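PDB 5AWV: putative hexose oxidase from Nonomuraea sp. ATCC 39727, which carries covalently bound FAD, binds the glycopeptide antibiotic teicoplanin and probably oxidises sugar groups on such glycopeptides. Local coordinates for residues Phe93-Asp98 and His516-Ile521; Phe267-Arg272 and Asp335-Ala340. All coordinates share one frame; numbering follows the deposited sequence.

In the fold
From the N terminus the chain first builds the FAD-binding domain, and residues 93-98 follow strand 84-87 there. The chain later forms the seven-stranded antiparallel sheet and its helices. It comes back near its C terminus, where residues 516-521 follow helix 499-509 and meet 93-98. Contact 1 thus closes a loop of more than 400 residues and ties the FAD domain to the berberine-like C-terminal region beside the cofactor. Contact 2 falls within that loop and spans about 60 residues. It joins helix 264-280 to the turn between helix 322-334 and strand 340-349. The two contacts do not touch: their centres lie 39 Å apart.

Contact 1. Residues Phe93-Asp98 and His516-Ile521. With FAD (flavin-adenine dinucleotide), chain M; N1L (2-amino-2-deoxy-beta-D-glucopyranuronic acid), chain B.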
loop_
_atom_site.group_PDB
_atom_site.type_symbol
_atom_site.label_atom_id
_atom_site.label_comp_id
_atom_site.label_asym_id
_atom_site.label_seq_id
_atom_site.Cartn_x
_atom_site.Cartn_y
_atom_site.Cartn_z
ATOM N N PHE A 93 -7.119 -3.240 -4.038
ATOM C CA PHE A 93 -8.573 -3.097 -3.732
ATOM C C PHE A 93 -9.413 -3.538 -4.920
ATOM O O PHE A 93 -10.633 -3.753 -4.764
ATOM C CB PHE A 93 -9.017 -1.662 -3.452
ATOM C CG PHE A 93 -8.720 -1.172 -2.061
ATOM C CD1 PHE A 93 -7.747 -1.764 -1.272
ATOM C CD2 PHE A 93 -9.374 -0.049 -1.596
ATOM C CE1 PHE A 93 -7.463 -1.287 -0.038
ATOM C CE2 PHE A 93 -9.148 0.422 -0.341
ATOM C CZ PHE A 93 -8.172 -0.170 0.440
ATOM N N GLU A 94 -8.760 -3.696 -6.062
ATOM C CA GLU A 94 -9.419 -4.027 -7.332
ATOM C C GLU A 94 -8.807 -5.281 -7.953
ATOM O O GLU A 94 -7.860 -5.851 -7.453
ATOM C CB GLU A 94 -9.366 -2.840 -8.333
ATOM C CG GLU A 94 -10.524 -1.891 -8.194
ATOM C CD GLU A 94 -11.857 -2.518 -8.595
ATOM O OE1 GLU A 94 -11.851 -3.689 -9.041
ATOM O OE2 GLU A 94 -12.871 -1.831 -8.474
ATOM N N ASP A 95 -9.398 -5.721 -9.057
ATOM C CA ASP A 95 -8.978 -6.937 -9.801
ATOM C C ASP A 95 -7.806 -6.716 -10.759
ATOM O O ASP A 95 -7.723 -7.394 -11.786
ATOM C CB ASP A 95 -10.148 -7.491 -10.626
ATOM C CG ASP A 95 -10.494 -6.598 -11.818
ATOM O OD1 ASP A 95 -9.995 -5.404 -11.932
ATOM O OD2 ASP A 95 -11.285 -7.118 -12.636
ATOM N N PHE A 96 -6.861 -5.864 -10.408
ATOM C CA PHE A 96 -5.799 -5.522 -11.338
ATOM C C PHE A 96 -4.854 -6.704 -11.551
ATOM O O PHE A 96 -4.242 -6.828 -12.616
ATOM C CB PHE A 96 -4.981 -4.339 -10.867
ATOM C CG PHE A 96 -5.740 -3.049 -10.693
ATOM C CD1 PHE A 96 -7.043 -2.843 -11.178
ATOM C CD2 PHE A 96 -5.102 -1.978 -10.079
ATOM C CE1 PHE A 96 -7.657 -1.612 -11.033
ATOM C CE2 PHE A 96 -5.745 -0.749 -9.927
ATOM C CZ PHE A 96 -7.039 -0.560 -10.384
ATOM N N VAL A 97 -4.720 -7.573 -10.556
ATOM C CA VAL A 97 -3.858 -8.724 -10.658
ATOM C C VAL A 97 -4.671 -9.989 -10.847
ATOM O O VAL A 97 -4.258 -10.823 -11.675
ATOM C CB VAL A 97 -2.963 -8.863 -9.405
ATOM C CG1 VAL A 97 -2.036 -10.064 -9.472
ATOM C CG2 VAL A 97 -2.167 -7.553 -9.220
ATOM N N ASP A 98 -5.740 -10.168 -10.060
ATOM C CA ASP A 98 -6.496 -11.397 -10.034
ATOM C C ASP A 98 -7.785 -11.170 -10.853
ATOM O O ASP A 98 -8.756 -10.574 -10.385
ATOM C CB ASP A 98 -6.850 -11.833 -8.640
ATOM C CG ASP A 98 -5.641 -12.255 -7.828
ATOM O OD1 ASP A 98 -4.807 -13.027 -8.341
ATOM O OD2 ASP A 98 -5.586 -11.830 -6.632
ATOM N N HIS A 516 -1.169 -2.640 -18.122
ATOM C CA HIS A 516 -2.501 -2.119 -18.093
ATOM C C HIS A 516 -3.474 -2.934 -17.207
ATOM O O HIS A 516 -3.235 -4.068 -16.912
ATOM C CB HIS A 516 -3.069 -1.943 -19.566
ATOM C CG HIS A 516 -3.365 -3.228 -20.260
ATOM N ND1 HIS A 516 -4.598 -3.819 -20.220
ATOM C CD2 HIS A 516 -2.570 -4.056 -20.985
ATOM C CE1 HIS A 516 -4.557 -4.975 -20.879
ATOM N NE2 HIS A 516 -3.323 -5.141 -21.338
ATOM N N HIS A 517 -4.572 -2.271 -16.841
ATOM C CA HIS A 517 -5.646 -2.781 -16.001
ATOM C C HIS A 517 -6.789 -1.805 -16.016
ATOM O O HIS A 517 -6.698 -0.785 -16.687
ATOM C CB HIS A 517 -5.125 -3.098 -14.586
ATOM C CG HIS A 517 -4.438 -1.954 -13.895
ATOM N ND1 HIS A 517 -5.102 -0.810 -13.516
ATOM C CD2 HIS A 517 -3.146 -1.784 -13.524
ATOM C CE1 HIS A 517 -4.257 -0.001 -12.885
ATOM N NE2 HIS A 517 -3.063 -0.573 -12.873
ATOM N N ALA A 518 -7.883 -2.064 -15.268
ATOM C CA ALA A 518 -9.129 -1.219 -15.303
ATOM C C ALA A 518 -9.090 0.349 -15.182
ATOM O O ALA A 518 -9.915 1.049 -15.774
ATOM C CB ALA A 518 -10.207 -1.819 -14.384
ATOM N N LEU A 519 -8.105 0.863 -14.487
ATOM C CA LEU A 519 -7.906 2.247 -14.171
ATOM C C LEU A 519 -6.395 2.561 -14.441
ATOM O O LEU A 519 -5.756 3.301 -13.706
ATOM C CB LEU A 519 -8.180 2.461 -12.672
ATOM C CG LEU A 519 -9.634 2.267 -12.206
ATOM C CD1 LEU A 519 -9.645 2.439 -10.708
ATOM C CD2 LEU A 519 -10.551 3.264 -12.908
ATOM N N SER A 520 -5.849 2.016 -15.547
ATOM C CA SER A 520 -4.480 2.365 -16.009
ATOM C C SER A 520 -4.480 3.576 -16.921
ATOM O O SER A 520 -5.400 3.819 -17.706
ATOM C CB SER A 520 -3.780 1.178 -16.600
ATOM O OG SER A 520 -4.499 0.717 -17.770
ATOM N N ILE A 521 -3.455 4.379 -16.758
ATOM C CA ILE A 521 -3.233 5.584 -17.530
ATOM C C ILE A 521 -3.101 5.125 -19.013
ATOM O O ILE A 521 -2.455 4.124 -19.329
ATOM C CB ILE A 521 -2.002 6.317 -17.036
ATOM C CG1 ILE A 521 -2.200 6.772 -15.555
ATOM C CG2 ILE A 521 -1.725 7.530 -17.903
ATOM C CD1 ILE A 521 -0.926 7.001 -14.791
HETATM P PA FAD M . -0.554 -5.597 -5.175
HETATM O O1A FAD M . -1.976 -6.117 -5.223
HETATM O O2A FAD M . 0.582 -6.511 -5.172
HETATM O O5B FAD M . -0.334 -4.506 -6.298
HETATM C C5B FAD M . -1.250 -3.379 -6.522
HETATM C C4B FAD M . -1.062 -2.837 -7.903
HETATM O O4B FAD M . 0.256 -2.329 -8.142
HETATM C C3B FAD M . -1.328 -3.816 -9.058
HETATM O O3B FAD M . -1.805 -3.186 -10.273
HETATM C C2B FAD M . 0.056 -4.365 -9.223
HETATM O O2B FAD M . 0.188 -4.972 -10.465
HETATM C C1B FAD M . 0.931 -3.171 -9.033
HETATM N N9A FAD M . 2.249 -3.548 -8.580
HETATM C C8A FAD M . 2.627 -4.287 -7.529
HETATM N N7A FAD M . 3.972 -4.337 -7.402
HETATM C C5A FAD M . 4.485 -3.599 -8.377
HETATM C C6A FAD M . 5.850 -3.293 -8.857
HETATM N N6A FAD M . 6.878 -3.814 -8.194
HETATM N N1A FAD M . 5.958 -2.462 -9.936
HETATM C C2A FAD M . 4.861 -1.979 -10.590
HETATM N N3A FAD M . 3.574 -2.251 -10.237
HETATM C C4A FAD M . 3.373 -3.088 -9.179
HETATM N N1 FAD M . -2.960 2.372 1.786
HETATM C C2 FAD M . -2.535 3.471 2.479
HETATM O O2 FAD M . -1.985 4.408 1.857
HETATM N N3 FAD M . -2.657 3.574 3.812
HETATM C C4 FAD M . -3.086 2.545 4.573
HETATM O O4 FAD M . -3.154 2.637 5.819
HETATM C C4X FAD M . -3.526 1.313 3.905
HETATM N N5 FAD M . -3.985 0.214 4.601
HETATM C C5X FAD M . -4.302 -0.969 3.989
HETATM C C6 FAD M . -4.691 -2.064 4.788
HETATM C C7 FAD M . -5.100 -3.215 4.062
HETATM C C7M FAD M . -5.584 -4.450 4.865
HETATM C C8 FAD M . -5.036 -3.319 2.551
HETATM C C8M FAD M . -5.215 -4.639 1.838
HETATM C C9 FAD M . -4.569 -2.197 1.831
HETATM C C9A FAD M . -4.237 -1.044 2.479
HETATM N N10 FAD M . -3.790 0.117 1.793
HETATM C C10 FAD M . -3.404 1.273 2.450
HETATM C "C1'" FAD M . -3.740 0.139 0.294
HETATM C "C2'" FAD M . -2.401 -0.185 -0.252
HETATM O "O2'" FAD M . -1.629 0.995 -0.135
HETATM C "C3'" FAD M . -2.651 -0.474 -1.685
HETATM O "O3'" FAD M . -3.571 -1.568 -1.698
HETATM C "C4'" FAD M . -1.326 -0.861 -2.397
HETATM O "O4'" FAD M . -1.530 -0.645 -3.796
HETATM C "C5'" FAD M . -1.055 -2.324 -2.152
HETATM O "O5'" FAD M . 0.231 -2.690 -2.691
HETATM P P FAD M . 0.599 -4.212 -2.804
HETATM O O1P FAD M . 1.961 -4.355 -3.280
HETATM O O2P FAD M . 0.294 -4.986 -1.552
HETATM O O3P FAD M . -0.546 -4.683 -3.820
HETATM C C1 N1L B . -8.252 -1.768 5.952
HETATM C C2 N1L B . -9.685 -1.699 5.212
HETATM C C3 N1L B . -9.621 -0.991 3.845
HETATM C C4 N1L B . -9.021 0.379 4.077
HETATM C C5 N1L B . -7.548 0.215 4.543
HETATM C C6 N1L B . -6.800 1.567 4.675
HETATM N N2 N1L B . -10.300 -3.009 5.010
HETATM O O3 N1L B . -10.996 -0.799 3.260
HETATM O O4 N1L B . -9.132 1.246 2.837
HETATM O O5 N1L B . -7.533 -0.428 5.879
HETATM O O6B N1L B . -6.913 2.190 5.950
HETATM O O6A N1L B . -7.333 2.510 3.833
HETATM O O HOH W 1 -8.299 -4.815 -14.263
#
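This contact belongs to the FAD site of an oxygen-dependent FAD-linked oxidoreductase with a PCMH-type FAD-binding domain, beside the adenosine ribose. A loop of that domain meets a loop of the berberine-like region. The main element is a face-to-face stack of the Phe96 and His517 rings. Their centroids are 3.8 Å apart and their planes differ by 12°. His517 ND1 sits over the centre of the Phe96 ring. Phe96 CG is anti to its carbonyl carbon, while His517 CG takes the crowded position between N and carbonyl carbon (chi1 55°). Ser520 CB lies over the opposite face of the imidazole, so that ring is sandwiched. His517 NE2 is hydrogen-bonded to the carbonyl of Gly218, which fixes the rotation of the ring. Ser520 N bonds back to His517 O at 3.1 Å and closes a tight turn; His517 N gives Ser520 OG a nearly straight hydrogen bond.

Beyond the stack, Phe96 CZ touches Leu519 CB at 4.0 Å, and Leu519 CD1 lies in plane at the ring edge. One water bridges the segments, donating to Asp95 OD1 and accepting from Ala518 N. Phe93 points to the flavin end instead. FAD C9 lies at that ring's edge, near its plane, 3.6 Å from Phe93 CE1, and Phe93 CZ approaches N1L O4. At the ribose, FAD O3B lies near the plane of the Phe96 ring, 3.4 Å from Phe96 CB.

Contact 2. Residues Phe267-Arg272 and Asp335-Ala340; sequences FSRLLR and DGVPPA
The backbone of helix 264-280 runs past the turn that leaves helix 322-334, and the CA atoms of Leu270 and Val337 come to 6.1 Å. This is a helix-to-loop contact, where helix 264-280 packs on strand 249-257 of the seven-stranded antiparallel sheet and the loop leads into edge strand 340-349. Helix 322-334 ends just before Asp335. Gly336 follows with a positive phi of 72°. It has no side chain, and Arg269 NH1 comes to 3.8 Å from Gly336 CA.

Arg269 carries the polar half. Its CG is anti to the backbone N (chi1 -176°), and the chain bends at chi2, which brings the guanidinium over the turn. The carbonyl oxygen of Asp335 sits over the centre of one guanidinium face, 3.4 Å from Arg269 CZ. Gly336 N lies over the same face. The Asp335 carboxylate reaches the group from another direction, and the two planes are 89° apart. Arg269 also lines the pocket of an 8-methylnonanoic acid chain, as does Ser268. Arg269 and Asp335 each bind N-acetyl-D-glucosamine in a structure of this protein; the sugar for Asp335 is not bound to this chain here.

The apolar half lies deeper. Val337 CG2 packs on the helix backbone at Leu270 CA (3.7 Å) and on Leu270 CB (3.8 Å). Leu270 also touches Val333 of helix 322-334 and Phe257 of strand 249-257. On the solvent side, the salt bridge is a single short pair, Arg269 NH2 to Asp335 OD2 at 2.5 Å.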
loop_
_atom_site.group_PDB
_atom_site.type_symbol
_atom_site.label_atom_id
_atom_site.label_comp_id
_atom_site.label_asym_id
_atom_site.label_seq_id
_atom_site.Cartn_x
_atom_site.Cartn_y
_atom_site.Cartn_z
ATOM N N PHE A 267 -25.776 12.111 16.240
ATOM C CA PHE A 267 -24.949 11.645 15.128
ATOM C C PHE A 267 -24.470 12.800 14.297
ATOM O O PHE A 267 -23.287 12.907 14.022
ATOM C CB PHE A 267 -25.697 10.666 14.255
ATOM C CG PHE A 267 -24.842 10.061 13.166
ATOM C CD1 PHE A 267 -24.087 8.935 13.415
ATOM C CD2 PHE A 267 -24.793 10.643 11.912
ATOM C CE1 PHE A 267 -23.286 8.375 12.405
ATOM C CE2 PHE A 267 -24.019 10.088 10.914
ATOM C CZ PHE A 267 -23.271 8.936 11.156
ATOM N N SER A 268 -25.387 13.629 13.836
ATOM C CA SER A 268 -25.013 14.843 13.168
ATOM C C SER A 268 -24.073 15.775 13.940
ATOM O O SER A 268 -23.066 16.248 13.372
ATOM C CB SER A 268 -26.236 15.593 12.647
ATOM O OG SER A 268 -25.764 16.628 11.769
ATOM N N ARG A 269 -24.354 16.027 15.211
ATOM C CA ARG A 269 -23.432 16.793 16.023
ATOM C C ARG A 269 -21.987 16.212 16.053
ATOM O O ARG A 269 -20.996 16.947 15.942
ATOM C CB ARG A 269 -23.987 16.941 17.445
ATOM C CG ARG A 269 -23.154 17.805 18.338
ATOM C CD ARG A 269 -23.151 19.254 17.872
ATOM N NE ARG A 269 -22.249 20.014 18.712
ATOM C CZ ARG A 269 -22.531 20.389 19.958
ATOM N NH1 ARG A 269 -23.691 20.064 20.566
ATOM N NH2 ARG A 269 -21.642 21.100 20.629
ATOM N N LEU A 270 -21.873 14.938 16.235
ATOM C CA LEU A 270 -20.589 14.237 16.231
ATOM C C LEU A 270 -19.762 14.490 14.915
ATOM O O LEU A 270 -18.607 14.858 14.966
ATOM C CB LEU A 270 -20.808 12.720 16.411
ATOM C CG LEU A 270 -19.568 11.808 16.284
ATOM C CD1 LEU A 270 -18.528 12.116 17.327
ATOM C CD2 LEU A 270 -19.956 10.385 16.447
ATOM N N LEU A 271 -20.377 14.209 13.789
ATOM C CA LEU A 271 -19.707 14.410 12.479
ATOM C C LEU A 271 -19.381 15.852 12.213
ATOM O O LEU A 271 -18.284 16.103 11.696
ATOM C CB LEU A 271 -20.465 13.766 11.333
ATOM C CG LEU A 271 -20.173 12.292 11.156
ATOM C CD1 LEU A 271 -20.675 11.435 12.313
ATOM C CD2 LEU A 271 -20.759 11.867 9.829
ATOM N N ARG A 272 -20.211 16.825 12.700
ATOM C CA ARG A 272 -19.850 18.215 12.588
ATOM C C ARG A 272 -18.694 18.576 13.465
ATOM O O ARG A 272 -17.797 19.274 13.035
ATOM C CB ARG A 272 -21.009 19.215 12.809
ATOM C CG ARG A 272 -22.162 18.980 11.842
ATOM C CD ARG A 272 -23.294 19.919 12.114
ATOM N NE ARG A 272 -24.504 19.467 11.383
ATOM C CZ ARG A 272 -25.507 20.268 11.041
ATOM N NH1 ARG A 272 -25.449 21.612 11.319
ATOM N NH2 ARG A 272 -26.578 19.729 10.400
ATOM N N ASP A 335 -18.215 16.731 22.235
ATOM C CA ASP A 335 -19.025 17.819 22.814
ATOM C C ASP A 335 -20.494 17.701 22.353
ATOM O O ASP A 335 -20.798 17.744 21.159
ATOM C CB ASP A 335 -18.487 19.148 22.311
ATOM C CG ASP A 335 -19.186 20.299 22.893
ATOM O OD1 ASP A 335 -19.304 20.373 24.137
ATOM O OD2 ASP A 335 -19.564 21.154 22.103
ATOM N N GLY A 336 -21.415 17.532 23.311
ATOM C CA GLY A 336 -22.850 17.336 23.012
ATOM C C GLY A 336 -23.243 16.010 22.420
ATOM O O GLY A 336 -24.285 15.940 21.757
ATOM N N VAL A 337 -22.415 14.987 22.597
ATOM C CA VAL A 337 -22.619 13.660 22.006
ATOM C C VAL A 337 -22.719 12.650 23.168
ATOM O O VAL A 337 -21.725 12.092 23.612
ATOM C CB VAL A 337 -21.468 13.228 21.034
ATOM C CG1 VAL A 337 -21.662 11.840 20.449
ATOM C CG2 VAL A 337 -21.324 14.220 19.877
ATOM N N PRO A 338 -23.951 12.351 23.612
ATOM C CA PRO A 338 -24.029 11.635 24.886
ATOM C C PRO A 338 -23.493 10.226 24.866
ATOM O O PRO A 338 -22.857 9.817 25.827
ATOM C CB PRO A 338 -25.526 11.652 25.193
ATOM C CG PRO A 338 -26.014 12.915 24.547
ATOM C CD PRO A 338 -25.258 12.926 23.227
ATOM N N PRO A 339 -23.712 9.469 23.766
ATOM C CA PRO A 339 -23.341 8.049 23.833
ATOM C C PRO A 339 -21.871 7.719 23.525
ATOM O O PRO A 339 -21.649 6.726 22.836
ATOM C CB PRO A 339 -24.280 7.389 22.789
ATOM C CG PRO A 339 -24.578 8.465 21.820
ATOM C CD PRO A 339 -24.492 9.779 22.548
ATOM N N ALA A 340 -20.921 8.538 24.021
ATOM C CA ALA A 340 -19.444 8.364 23.875
ATOM C C ALA A 340 -18.807 7.843 25.204
ATOM O O ALA A 340 -19.108 8.382 26.233
ATOM C CB ALA A 340 -18.825 9.698 23.491
#